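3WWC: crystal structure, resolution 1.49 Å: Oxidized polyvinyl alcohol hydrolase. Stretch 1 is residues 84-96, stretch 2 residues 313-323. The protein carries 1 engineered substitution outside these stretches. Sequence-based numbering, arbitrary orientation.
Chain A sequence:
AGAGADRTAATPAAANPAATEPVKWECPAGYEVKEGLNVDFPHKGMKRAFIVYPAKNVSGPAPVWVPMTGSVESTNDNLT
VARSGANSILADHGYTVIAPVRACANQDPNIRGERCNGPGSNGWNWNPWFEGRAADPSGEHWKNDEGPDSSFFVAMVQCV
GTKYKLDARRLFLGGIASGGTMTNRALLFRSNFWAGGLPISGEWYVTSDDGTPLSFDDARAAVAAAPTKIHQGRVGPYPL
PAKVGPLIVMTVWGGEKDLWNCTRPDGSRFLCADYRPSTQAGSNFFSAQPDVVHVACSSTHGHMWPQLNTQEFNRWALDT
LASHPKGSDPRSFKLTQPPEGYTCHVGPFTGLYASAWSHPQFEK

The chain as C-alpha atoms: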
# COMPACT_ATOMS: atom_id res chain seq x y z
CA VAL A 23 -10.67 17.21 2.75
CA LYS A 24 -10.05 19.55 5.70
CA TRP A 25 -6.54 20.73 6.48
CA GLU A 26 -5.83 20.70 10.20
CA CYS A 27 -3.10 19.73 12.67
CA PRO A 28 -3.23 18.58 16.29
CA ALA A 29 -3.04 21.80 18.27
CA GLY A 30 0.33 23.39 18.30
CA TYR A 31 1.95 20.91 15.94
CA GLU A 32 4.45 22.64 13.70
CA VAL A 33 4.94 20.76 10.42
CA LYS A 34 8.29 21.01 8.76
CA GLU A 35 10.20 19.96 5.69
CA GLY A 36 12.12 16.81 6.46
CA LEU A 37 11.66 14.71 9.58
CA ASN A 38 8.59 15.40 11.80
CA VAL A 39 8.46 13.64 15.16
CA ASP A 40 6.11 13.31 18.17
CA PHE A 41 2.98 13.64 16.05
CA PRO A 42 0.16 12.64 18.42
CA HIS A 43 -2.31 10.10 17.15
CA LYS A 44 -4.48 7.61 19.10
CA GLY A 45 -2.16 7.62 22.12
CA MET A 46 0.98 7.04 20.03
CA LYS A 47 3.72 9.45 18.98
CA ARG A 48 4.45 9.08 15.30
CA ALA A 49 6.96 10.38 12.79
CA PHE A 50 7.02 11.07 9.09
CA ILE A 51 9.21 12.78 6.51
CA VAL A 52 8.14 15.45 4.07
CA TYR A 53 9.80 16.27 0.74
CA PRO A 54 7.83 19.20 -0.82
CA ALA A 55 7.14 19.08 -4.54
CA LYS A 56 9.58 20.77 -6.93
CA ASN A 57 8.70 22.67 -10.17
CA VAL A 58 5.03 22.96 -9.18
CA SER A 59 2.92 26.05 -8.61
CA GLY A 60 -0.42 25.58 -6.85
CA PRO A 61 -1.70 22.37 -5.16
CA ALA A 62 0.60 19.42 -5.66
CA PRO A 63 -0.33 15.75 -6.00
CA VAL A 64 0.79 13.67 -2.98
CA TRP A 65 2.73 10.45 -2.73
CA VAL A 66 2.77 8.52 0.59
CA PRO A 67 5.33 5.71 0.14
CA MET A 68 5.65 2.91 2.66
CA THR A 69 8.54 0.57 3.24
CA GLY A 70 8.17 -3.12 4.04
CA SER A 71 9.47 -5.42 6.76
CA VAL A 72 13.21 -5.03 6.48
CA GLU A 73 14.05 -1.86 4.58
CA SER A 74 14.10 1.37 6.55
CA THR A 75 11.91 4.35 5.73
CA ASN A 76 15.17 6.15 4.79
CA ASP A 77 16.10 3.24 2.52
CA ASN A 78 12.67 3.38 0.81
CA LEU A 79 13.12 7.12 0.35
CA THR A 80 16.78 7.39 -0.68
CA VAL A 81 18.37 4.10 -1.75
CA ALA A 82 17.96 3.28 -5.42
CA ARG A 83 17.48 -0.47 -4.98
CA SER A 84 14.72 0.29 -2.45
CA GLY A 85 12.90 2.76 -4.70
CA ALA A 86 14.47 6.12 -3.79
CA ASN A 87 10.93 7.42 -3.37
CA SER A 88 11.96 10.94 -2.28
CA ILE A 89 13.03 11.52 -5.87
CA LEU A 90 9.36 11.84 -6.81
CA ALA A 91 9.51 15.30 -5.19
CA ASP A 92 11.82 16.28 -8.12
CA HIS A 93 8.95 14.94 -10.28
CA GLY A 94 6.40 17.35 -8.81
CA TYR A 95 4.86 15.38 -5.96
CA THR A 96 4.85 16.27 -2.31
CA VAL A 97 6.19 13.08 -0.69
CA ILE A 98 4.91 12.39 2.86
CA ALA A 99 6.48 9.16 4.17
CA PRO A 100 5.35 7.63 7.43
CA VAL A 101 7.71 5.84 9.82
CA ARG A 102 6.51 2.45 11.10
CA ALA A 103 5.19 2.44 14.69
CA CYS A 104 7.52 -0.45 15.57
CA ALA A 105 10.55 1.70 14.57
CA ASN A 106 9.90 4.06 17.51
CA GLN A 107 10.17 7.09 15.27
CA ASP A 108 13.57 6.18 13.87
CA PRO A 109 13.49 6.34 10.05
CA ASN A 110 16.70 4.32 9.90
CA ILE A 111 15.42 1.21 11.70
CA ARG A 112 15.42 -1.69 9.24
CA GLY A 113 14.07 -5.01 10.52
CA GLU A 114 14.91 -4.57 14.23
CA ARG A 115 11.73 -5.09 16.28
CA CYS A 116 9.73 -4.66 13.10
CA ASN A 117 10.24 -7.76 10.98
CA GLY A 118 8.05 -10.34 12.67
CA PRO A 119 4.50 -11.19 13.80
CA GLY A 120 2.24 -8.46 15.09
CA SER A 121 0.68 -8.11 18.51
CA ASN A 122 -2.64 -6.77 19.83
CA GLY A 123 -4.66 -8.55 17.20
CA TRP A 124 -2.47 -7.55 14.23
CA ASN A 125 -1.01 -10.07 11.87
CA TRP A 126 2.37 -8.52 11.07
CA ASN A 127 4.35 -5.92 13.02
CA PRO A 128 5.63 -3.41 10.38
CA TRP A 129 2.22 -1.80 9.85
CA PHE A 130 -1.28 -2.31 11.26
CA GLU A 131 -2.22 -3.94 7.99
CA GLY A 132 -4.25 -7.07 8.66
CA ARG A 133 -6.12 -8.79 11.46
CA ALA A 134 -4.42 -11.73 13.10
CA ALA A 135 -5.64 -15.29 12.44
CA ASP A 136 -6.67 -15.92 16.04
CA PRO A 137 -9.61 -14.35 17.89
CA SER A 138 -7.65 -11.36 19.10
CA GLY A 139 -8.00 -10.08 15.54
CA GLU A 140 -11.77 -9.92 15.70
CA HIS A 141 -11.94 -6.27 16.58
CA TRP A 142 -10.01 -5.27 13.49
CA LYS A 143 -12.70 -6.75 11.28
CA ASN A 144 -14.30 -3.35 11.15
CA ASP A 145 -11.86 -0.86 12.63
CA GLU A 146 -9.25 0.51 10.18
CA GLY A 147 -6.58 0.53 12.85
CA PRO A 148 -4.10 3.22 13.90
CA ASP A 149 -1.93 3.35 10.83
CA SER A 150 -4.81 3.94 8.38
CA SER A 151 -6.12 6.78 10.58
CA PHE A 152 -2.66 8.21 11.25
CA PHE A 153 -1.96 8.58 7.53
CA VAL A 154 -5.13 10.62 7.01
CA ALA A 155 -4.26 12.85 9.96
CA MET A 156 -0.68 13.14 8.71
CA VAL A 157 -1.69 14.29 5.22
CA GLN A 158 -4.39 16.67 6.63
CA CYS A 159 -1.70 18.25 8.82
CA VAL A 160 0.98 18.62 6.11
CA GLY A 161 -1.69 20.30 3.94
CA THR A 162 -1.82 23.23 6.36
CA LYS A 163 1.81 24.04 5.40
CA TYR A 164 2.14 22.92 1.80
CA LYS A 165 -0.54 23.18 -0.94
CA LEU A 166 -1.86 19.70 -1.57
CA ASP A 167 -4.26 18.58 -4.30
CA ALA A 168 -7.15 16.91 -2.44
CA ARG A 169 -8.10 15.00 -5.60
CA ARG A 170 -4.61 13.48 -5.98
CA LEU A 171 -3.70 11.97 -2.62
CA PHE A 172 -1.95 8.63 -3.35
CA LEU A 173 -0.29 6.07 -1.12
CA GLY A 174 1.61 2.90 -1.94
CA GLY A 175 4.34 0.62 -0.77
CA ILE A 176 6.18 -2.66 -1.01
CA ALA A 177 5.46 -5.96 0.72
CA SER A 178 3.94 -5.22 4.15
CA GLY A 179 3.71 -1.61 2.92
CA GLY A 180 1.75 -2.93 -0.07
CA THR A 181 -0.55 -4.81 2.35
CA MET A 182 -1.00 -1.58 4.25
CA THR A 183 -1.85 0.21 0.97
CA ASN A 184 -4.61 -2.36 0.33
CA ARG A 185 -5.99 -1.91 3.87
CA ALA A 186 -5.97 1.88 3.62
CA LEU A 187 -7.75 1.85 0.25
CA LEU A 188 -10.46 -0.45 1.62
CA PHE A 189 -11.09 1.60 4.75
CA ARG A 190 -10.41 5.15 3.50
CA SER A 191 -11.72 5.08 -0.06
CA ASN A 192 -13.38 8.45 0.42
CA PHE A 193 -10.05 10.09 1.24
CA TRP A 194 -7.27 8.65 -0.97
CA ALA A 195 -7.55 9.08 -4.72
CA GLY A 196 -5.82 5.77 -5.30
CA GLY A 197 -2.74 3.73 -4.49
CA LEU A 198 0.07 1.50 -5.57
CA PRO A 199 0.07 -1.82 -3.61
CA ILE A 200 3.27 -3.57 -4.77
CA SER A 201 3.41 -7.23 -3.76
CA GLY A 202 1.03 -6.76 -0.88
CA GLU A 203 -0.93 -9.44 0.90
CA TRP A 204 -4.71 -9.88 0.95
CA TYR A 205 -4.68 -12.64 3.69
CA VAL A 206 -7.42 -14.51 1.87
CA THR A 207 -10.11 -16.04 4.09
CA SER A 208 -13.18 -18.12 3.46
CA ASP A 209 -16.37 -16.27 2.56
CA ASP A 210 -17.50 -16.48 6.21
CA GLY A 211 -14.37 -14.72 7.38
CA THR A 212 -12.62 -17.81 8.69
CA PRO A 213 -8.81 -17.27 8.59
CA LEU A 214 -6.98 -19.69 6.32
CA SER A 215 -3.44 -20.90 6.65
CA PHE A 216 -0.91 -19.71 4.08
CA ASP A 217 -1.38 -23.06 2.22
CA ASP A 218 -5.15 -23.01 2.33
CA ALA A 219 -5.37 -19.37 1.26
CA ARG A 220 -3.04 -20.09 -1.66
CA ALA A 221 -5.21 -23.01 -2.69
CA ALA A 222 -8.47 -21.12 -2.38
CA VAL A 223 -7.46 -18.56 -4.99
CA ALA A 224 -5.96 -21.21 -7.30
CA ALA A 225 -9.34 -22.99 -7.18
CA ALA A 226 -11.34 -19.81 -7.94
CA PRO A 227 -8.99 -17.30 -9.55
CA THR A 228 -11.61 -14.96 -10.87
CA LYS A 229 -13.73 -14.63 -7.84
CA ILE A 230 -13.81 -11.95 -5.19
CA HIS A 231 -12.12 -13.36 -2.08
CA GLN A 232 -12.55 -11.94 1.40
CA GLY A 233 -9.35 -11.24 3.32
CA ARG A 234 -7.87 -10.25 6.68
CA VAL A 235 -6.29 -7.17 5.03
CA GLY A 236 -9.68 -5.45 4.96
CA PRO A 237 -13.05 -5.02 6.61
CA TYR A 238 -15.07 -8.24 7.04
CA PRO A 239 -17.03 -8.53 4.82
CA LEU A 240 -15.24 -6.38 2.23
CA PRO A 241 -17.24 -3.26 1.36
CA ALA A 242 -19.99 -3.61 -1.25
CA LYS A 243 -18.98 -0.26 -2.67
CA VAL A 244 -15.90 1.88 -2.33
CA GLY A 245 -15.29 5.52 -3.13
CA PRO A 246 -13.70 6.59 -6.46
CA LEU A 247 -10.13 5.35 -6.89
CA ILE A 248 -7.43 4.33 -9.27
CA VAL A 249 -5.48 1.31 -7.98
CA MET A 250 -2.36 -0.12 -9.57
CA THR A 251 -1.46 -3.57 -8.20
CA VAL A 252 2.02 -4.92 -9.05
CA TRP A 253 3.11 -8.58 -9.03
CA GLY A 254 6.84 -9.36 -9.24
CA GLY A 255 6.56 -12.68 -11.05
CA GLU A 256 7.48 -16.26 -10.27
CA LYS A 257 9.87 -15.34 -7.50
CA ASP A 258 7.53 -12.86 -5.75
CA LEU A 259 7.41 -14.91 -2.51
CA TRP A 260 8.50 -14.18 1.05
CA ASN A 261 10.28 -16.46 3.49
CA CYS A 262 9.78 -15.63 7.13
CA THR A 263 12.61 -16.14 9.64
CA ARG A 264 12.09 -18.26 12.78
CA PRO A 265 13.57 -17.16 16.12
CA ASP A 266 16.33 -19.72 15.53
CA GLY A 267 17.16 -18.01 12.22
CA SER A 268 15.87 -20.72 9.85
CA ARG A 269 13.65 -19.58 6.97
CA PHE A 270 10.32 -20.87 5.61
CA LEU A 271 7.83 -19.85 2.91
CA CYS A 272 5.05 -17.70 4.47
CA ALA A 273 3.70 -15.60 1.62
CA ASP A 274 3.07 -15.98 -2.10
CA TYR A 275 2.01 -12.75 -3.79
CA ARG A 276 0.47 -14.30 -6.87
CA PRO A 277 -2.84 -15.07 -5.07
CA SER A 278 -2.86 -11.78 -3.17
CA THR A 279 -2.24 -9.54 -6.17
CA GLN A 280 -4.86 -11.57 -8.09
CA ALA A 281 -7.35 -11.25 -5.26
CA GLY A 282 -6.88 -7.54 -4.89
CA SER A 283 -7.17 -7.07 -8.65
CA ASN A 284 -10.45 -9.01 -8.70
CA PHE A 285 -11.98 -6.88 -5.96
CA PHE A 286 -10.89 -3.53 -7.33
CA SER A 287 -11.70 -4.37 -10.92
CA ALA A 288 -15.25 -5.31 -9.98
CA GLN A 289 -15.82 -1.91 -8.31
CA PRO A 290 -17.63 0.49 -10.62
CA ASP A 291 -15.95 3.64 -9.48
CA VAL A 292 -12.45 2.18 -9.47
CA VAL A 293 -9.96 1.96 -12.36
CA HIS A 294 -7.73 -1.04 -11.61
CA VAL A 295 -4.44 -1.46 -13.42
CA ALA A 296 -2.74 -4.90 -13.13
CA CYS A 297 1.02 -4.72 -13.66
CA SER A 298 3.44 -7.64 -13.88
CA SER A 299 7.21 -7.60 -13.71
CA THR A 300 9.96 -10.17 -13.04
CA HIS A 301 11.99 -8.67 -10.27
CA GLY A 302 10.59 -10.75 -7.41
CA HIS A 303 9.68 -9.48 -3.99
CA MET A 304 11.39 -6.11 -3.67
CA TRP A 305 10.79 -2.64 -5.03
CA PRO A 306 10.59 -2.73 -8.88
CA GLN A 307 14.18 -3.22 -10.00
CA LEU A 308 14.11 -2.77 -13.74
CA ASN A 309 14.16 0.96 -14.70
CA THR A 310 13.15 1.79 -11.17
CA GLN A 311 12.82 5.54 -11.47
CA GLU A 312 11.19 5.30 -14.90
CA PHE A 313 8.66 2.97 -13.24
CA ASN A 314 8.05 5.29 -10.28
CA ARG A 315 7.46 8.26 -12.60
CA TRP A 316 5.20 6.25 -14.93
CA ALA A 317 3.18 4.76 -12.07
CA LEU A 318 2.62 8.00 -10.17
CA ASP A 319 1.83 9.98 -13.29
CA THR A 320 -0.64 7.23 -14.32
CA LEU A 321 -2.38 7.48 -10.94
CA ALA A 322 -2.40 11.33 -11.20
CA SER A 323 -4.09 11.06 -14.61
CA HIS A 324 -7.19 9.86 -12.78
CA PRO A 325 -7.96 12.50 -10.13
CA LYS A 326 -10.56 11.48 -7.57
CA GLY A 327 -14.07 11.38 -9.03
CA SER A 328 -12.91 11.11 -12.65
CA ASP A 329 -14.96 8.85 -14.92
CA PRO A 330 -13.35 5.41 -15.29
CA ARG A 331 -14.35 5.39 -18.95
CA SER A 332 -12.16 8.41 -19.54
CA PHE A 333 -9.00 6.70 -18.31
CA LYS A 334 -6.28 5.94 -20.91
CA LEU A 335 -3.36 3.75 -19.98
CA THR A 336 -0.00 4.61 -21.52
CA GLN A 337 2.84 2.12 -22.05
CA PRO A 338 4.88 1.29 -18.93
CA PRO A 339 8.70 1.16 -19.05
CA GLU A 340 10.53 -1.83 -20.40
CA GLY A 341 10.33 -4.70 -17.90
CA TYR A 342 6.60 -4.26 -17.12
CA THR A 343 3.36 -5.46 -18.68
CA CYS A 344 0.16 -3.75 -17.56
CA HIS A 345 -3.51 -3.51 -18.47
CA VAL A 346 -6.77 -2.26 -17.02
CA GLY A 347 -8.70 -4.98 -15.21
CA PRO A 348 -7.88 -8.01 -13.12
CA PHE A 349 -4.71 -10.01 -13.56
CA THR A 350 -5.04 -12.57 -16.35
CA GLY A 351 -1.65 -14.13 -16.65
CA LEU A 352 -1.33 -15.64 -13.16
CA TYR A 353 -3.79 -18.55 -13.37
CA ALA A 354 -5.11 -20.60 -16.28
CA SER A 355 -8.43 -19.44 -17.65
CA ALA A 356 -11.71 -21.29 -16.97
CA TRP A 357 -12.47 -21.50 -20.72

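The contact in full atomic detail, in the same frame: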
# COMPACT_ATOMS: atom_id res chain seq x y z
N SER A 84 15.91 0.33 -3.30
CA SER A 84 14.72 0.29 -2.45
C SER A 84 13.64 1.22 -2.97
O SER A 84 12.60 1.36 -2.33
CB SER A 84 15.08 0.69 -1.01
OG SER A 84 16.01 -0.26 -0.41
N GLY A 85 13.91 1.88 -4.08
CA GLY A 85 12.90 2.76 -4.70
C GLY A 85 13.20 4.23 -4.75
O GLY A 85 12.61 4.96 -5.56
N ALA A 86 14.10 4.68 -3.88
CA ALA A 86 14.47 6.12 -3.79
C ALA A 86 13.23 6.98 -4.02
O ALA A 86 13.20 7.88 -4.85
CB ALA A 86 15.57 6.44 -4.81
N ASN A 87 12.22 6.76 -3.18
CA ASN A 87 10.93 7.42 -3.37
C ASN A 87 10.92 8.95 -3.16
O ASN A 87 9.99 9.62 -3.63
CB ASN A 87 9.88 6.73 -2.47
CG ASN A 87 9.34 5.47 -3.10
OD1 ASN A 87 8.44 5.54 -3.92
ND2 ASN A 87 9.91 4.32 -2.76
N SER A 88 11.91 9.50 -2.45
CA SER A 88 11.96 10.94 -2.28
C SER A 88 12.22 11.64 -3.59
O SER A 88 11.94 12.82 -3.70
CB SER A 88 13.07 11.31 -1.29
OG SER A 88 14.37 11.02 -1.79
N ILE A 89 12.75 10.93 -4.57
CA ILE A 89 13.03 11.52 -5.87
C ILE A 89 11.77 11.94 -6.58
O ILE A 89 11.82 12.85 -7.45
CB ILE A 89 13.92 10.54 -6.72
CG1 ILE A 89 15.20 10.27 -5.93
CG2 ILE A 89 14.33 11.16 -8.10
CD1 ILE A 89 15.86 11.51 -5.46
N LEU A 90 10.63 11.37 -6.20
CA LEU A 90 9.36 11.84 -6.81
C LEU A 90 9.09 13.31 -6.47
O LEU A 90 8.27 13.93 -7.13
CB LEU A 90 8.19 10.98 -6.40
CG LEU A 90 8.28 9.75 -7.31
CD1 LEU A 90 7.76 8.60 -6.61
CD2 LEU A 90 7.54 10.01 -8.63
N ALA A 91 9.71 13.88 -5.45
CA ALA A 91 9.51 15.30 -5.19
C ALA A 91 10.13 16.12 -6.36
O ALA A 91 9.59 17.14 -6.73
CB ALA A 91 10.15 15.74 -3.81
N ASP A 92 11.20 15.62 -6.97
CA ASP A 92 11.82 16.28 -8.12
C ASP A 92 10.92 16.08 -9.33
O ASP A 92 11.15 16.69 -10.37
CB ASP A 92 13.15 15.61 -8.48
CG ASP A 92 14.25 15.81 -7.43
OD1 ASP A 92 14.23 16.84 -6.74
OD2 ASP A 92 15.14 14.94 -7.35
N HIS A 93 9.90 15.23 -9.19
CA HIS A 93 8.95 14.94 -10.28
C HIS A 93 7.65 15.69 -10.08
O HIS A 93 6.69 15.45 -10.82
CB HIS A 93 8.70 13.45 -10.35
CG HIS A 93 8.17 13.00 -11.68
ND1 HIS A 93 8.86 13.25 -12.85
CD2 HIS A 93 7.00 12.41 -12.04
CE1 HIS A 93 8.13 12.85 -13.88
NE2 HIS A 93 7.00 12.34 -13.42
N GLY A 94 7.58 16.53 -9.07
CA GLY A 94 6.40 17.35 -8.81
C GLY A 94 5.36 16.79 -7.85
O GLY A 94 4.20 17.16 -7.93
N TYR A 95 5.77 15.92 -6.94
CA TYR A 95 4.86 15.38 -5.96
C TYR A 95 5.36 15.74 -4.58
O TYR A 95 6.57 15.76 -4.37
CB TYR A 95 4.80 13.81 -5.99
CG TYR A 95 4.17 13.28 -7.25
CD1 TYR A 95 4.88 13.30 -8.46
CD2 TYR A 95 2.87 12.85 -7.26
CE1 TYR A 95 4.27 12.92 -9.66
CE2 TYR A 95 2.25 12.44 -8.45
CZ TYR A 95 2.96 12.49 -9.64
OH TYR A 95 2.30 12.13 -10.77
N THR A 96 4.44 16.05 -3.69
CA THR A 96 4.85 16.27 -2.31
C THR A 96 4.82 14.86 -1.67
O THR A 96 3.79 14.18 -1.63
CB THR A 96 3.96 17.26 -1.61
OG1 THR A 96 4.32 18.56 -2.10
CG2 THR A 96 4.23 17.27 -0.12
N PHE A 313 9.89 3.58 -13.72
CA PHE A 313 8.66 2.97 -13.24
C PHE A 313 7.93 3.87 -12.24
O PHE A 313 6.73 4.08 -12.35
CB PHE A 313 8.91 1.60 -12.58
CG PHE A 313 7.68 1.02 -12.00
CD1 PHE A 313 6.76 0.39 -12.82
CD2 PHE A 313 7.40 1.21 -10.63
CE1 PHE A 313 5.53 -0.07 -12.31
CE2 PHE A 313 6.16 0.74 -10.11
CZ PHE A 313 5.26 0.12 -10.96
N ASN A 314 8.66 4.43 -11.28
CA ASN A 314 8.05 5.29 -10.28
C ASN A 314 7.37 6.47 -10.95
O ASN A 314 6.25 6.85 -10.59
CB ASN A 314 9.05 5.83 -9.25
CG ASN A 314 9.61 4.77 -8.32
OD1 ASN A 314 9.22 3.61 -8.37
ND2 ASN A 314 10.54 5.19 -7.44
N ARG A 315 8.05 7.07 -11.94
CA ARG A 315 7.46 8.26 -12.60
C ARG A 315 6.23 7.84 -13.39
O ARG A 315 5.18 8.51 -13.33
CB ARG A 315 8.46 8.86 -13.61
CG ARG A 315 9.63 9.55 -12.96
CD ARG A 315 10.51 10.29 -14.05
NE ARG A 315 11.25 9.40 -14.93
CZ ARG A 315 12.49 8.97 -14.70
NH1 ARG A 315 13.16 9.32 -13.59
NH2 ARG A 315 13.08 8.28 -15.66
N TRP A 316 6.33 6.74 -14.13
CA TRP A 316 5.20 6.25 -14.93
C TRP A 316 4.01 5.88 -14.03
O TRP A 316 2.85 6.25 -14.31
CB TRP A 316 5.61 5.01 -15.76
CG TRP A 316 4.46 4.40 -16.49
CD1 TRP A 316 3.88 4.87 -17.66
CD2 TRP A 316 3.65 3.31 -16.06
NE1 TRP A 316 2.77 4.12 -17.97
CE2 TRP A 316 2.59 3.17 -17.00
CE3 TRP A 316 3.69 2.44 -14.97
CZ2 TRP A 316 1.61 2.20 -16.87
CZ3 TRP A 316 2.71 1.47 -14.85
CH2 TRP A 316 1.68 1.36 -15.80
N ALA A 317 4.30 5.17 -12.94
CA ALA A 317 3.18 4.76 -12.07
C ALA A 317 2.50 5.94 -11.41
O ALA A 317 1.27 6.03 -11.45
CB ALA A 317 3.71 3.75 -10.98
N LEU A 318 3.26 6.87 -10.83
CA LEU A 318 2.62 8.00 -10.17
C LEU A 318 1.93 8.90 -11.15
O LEU A 318 0.82 9.35 -10.86
CB LEU A 318 3.63 8.79 -9.31
CG LEU A 318 3.61 8.44 -7.78
CD1 LEU A 318 2.29 8.77 -7.09
CD2 LEU A 318 3.94 6.96 -7.65
N ASP A 319 2.51 9.13 -12.32
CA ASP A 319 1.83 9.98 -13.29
C ASP A 319 0.58 9.30 -13.83
O ASP A 319 -0.38 10.00 -14.20
CB ASP A 319 2.77 10.35 -14.44
CG ASP A 319 3.91 11.25 -14.00
OD1 ASP A 319 3.91 11.74 -12.86
OD2 ASP A 319 4.86 11.46 -14.80
N THR A 320 0.56 7.96 -13.88
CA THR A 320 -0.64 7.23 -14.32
C THR A 320 -1.72 7.41 -13.26
O THR A 320 -2.90 7.72 -13.58
CB THR A 320 -0.32 5.75 -14.47
OG1 THR A 320 0.57 5.57 -15.59
CG2 THR A 320 -1.62 4.95 -14.71
N LEU A 321 -1.37 7.25 -11.97
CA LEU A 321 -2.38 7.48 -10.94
C LEU A 321 -2.90 8.94 -11.00
O LEU A 321 -4.12 9.18 -10.95
CB LEU A 321 -1.79 7.24 -9.51
CG LEU A 321 -1.25 5.84 -9.26
CD1 LEU A 321 -0.76 5.82 -7.80
CD2 LEU A 321 -2.32 4.77 -9.43
N ALA A 322 -2.00 9.91 -11.16
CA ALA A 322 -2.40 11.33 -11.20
C ALA A 322 -3.26 11.68 -12.42
O ALA A 322 -3.97 12.68 -12.41
CB ALA A 322 -1.11 12.23 -11.17
N SER A 323 -3.23 10.83 -13.43
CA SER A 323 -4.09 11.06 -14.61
C SER A 323 -5.55 10.75 -14.31
O SER A 323 -6.43 10.98 -15.16
CB SER A 323 -3.61 10.20 -15.79
OG SER A 323 -3.97 8.83 -15.69
O HOH W 1 11.28 8.01 -6.98

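The contact spends its polar groups sparingly and pairs nearly all of them. Asp319, on the helix of stretch 2, anchors one end. Its CA-to-CB bond points sideways, yet the m rotamer brings the carboxylate nearer, where it accepts two hydrogen bonds: His93 NE2 gives its proton to Asp319 OD2 at 2.7 Å, almost linearly at 172°, and Tyr95 OH gives its own to Asp319 OD1, also at 2.7 Å. Each carboxylate oxygen thus has a donor from stretch 1, and both oxygens lie at the ring edges, leaving the faces free for carbon. Arg315 uses one of them: its CG sits 3.7 Å from the centroid of the His93 ring, only 7° off the normal, while its guanidinium nitrogens NH1 and NH2 are bonded elsewhere in the structure. Over a face of Tyr95 lies Leu318, whose CB is 3.8 Å from Tyr95 CZ; small Ala322 fits at the ring edge, its CB 3.4 Å from Tyr95 OH.

Between the two polar ends, buried Leu90 points toward the helix and packs both methyls against it: CD1 is 4.0 Å from Asn314 CB, and CD2 is 4.2 Å from Leu318 CB and 3.9 Å from Asn314 O. That carbonyl needs nothing from Leu90, since it already accepts the helical bond from Leu318 N at 3.0 Å.

At the other end Asn314 supplies a buried amide. Asn314 ND2 donates a weak hydrogen bond to Gly85 O, 2.8 Å away but bent to 125°, and a second to a water 3.0 Å from ND2. The same water donates to Ala86 O at 2.9 Å, so one amide group serves two successive carbonyls, one directly and one by relay; Asn314 OD1 is satisfied elsewhere. Glycine suits position 85, where phi is 116°: a CB would jam against the preceding carbonyl oxygen and clash with Asn87 ND2.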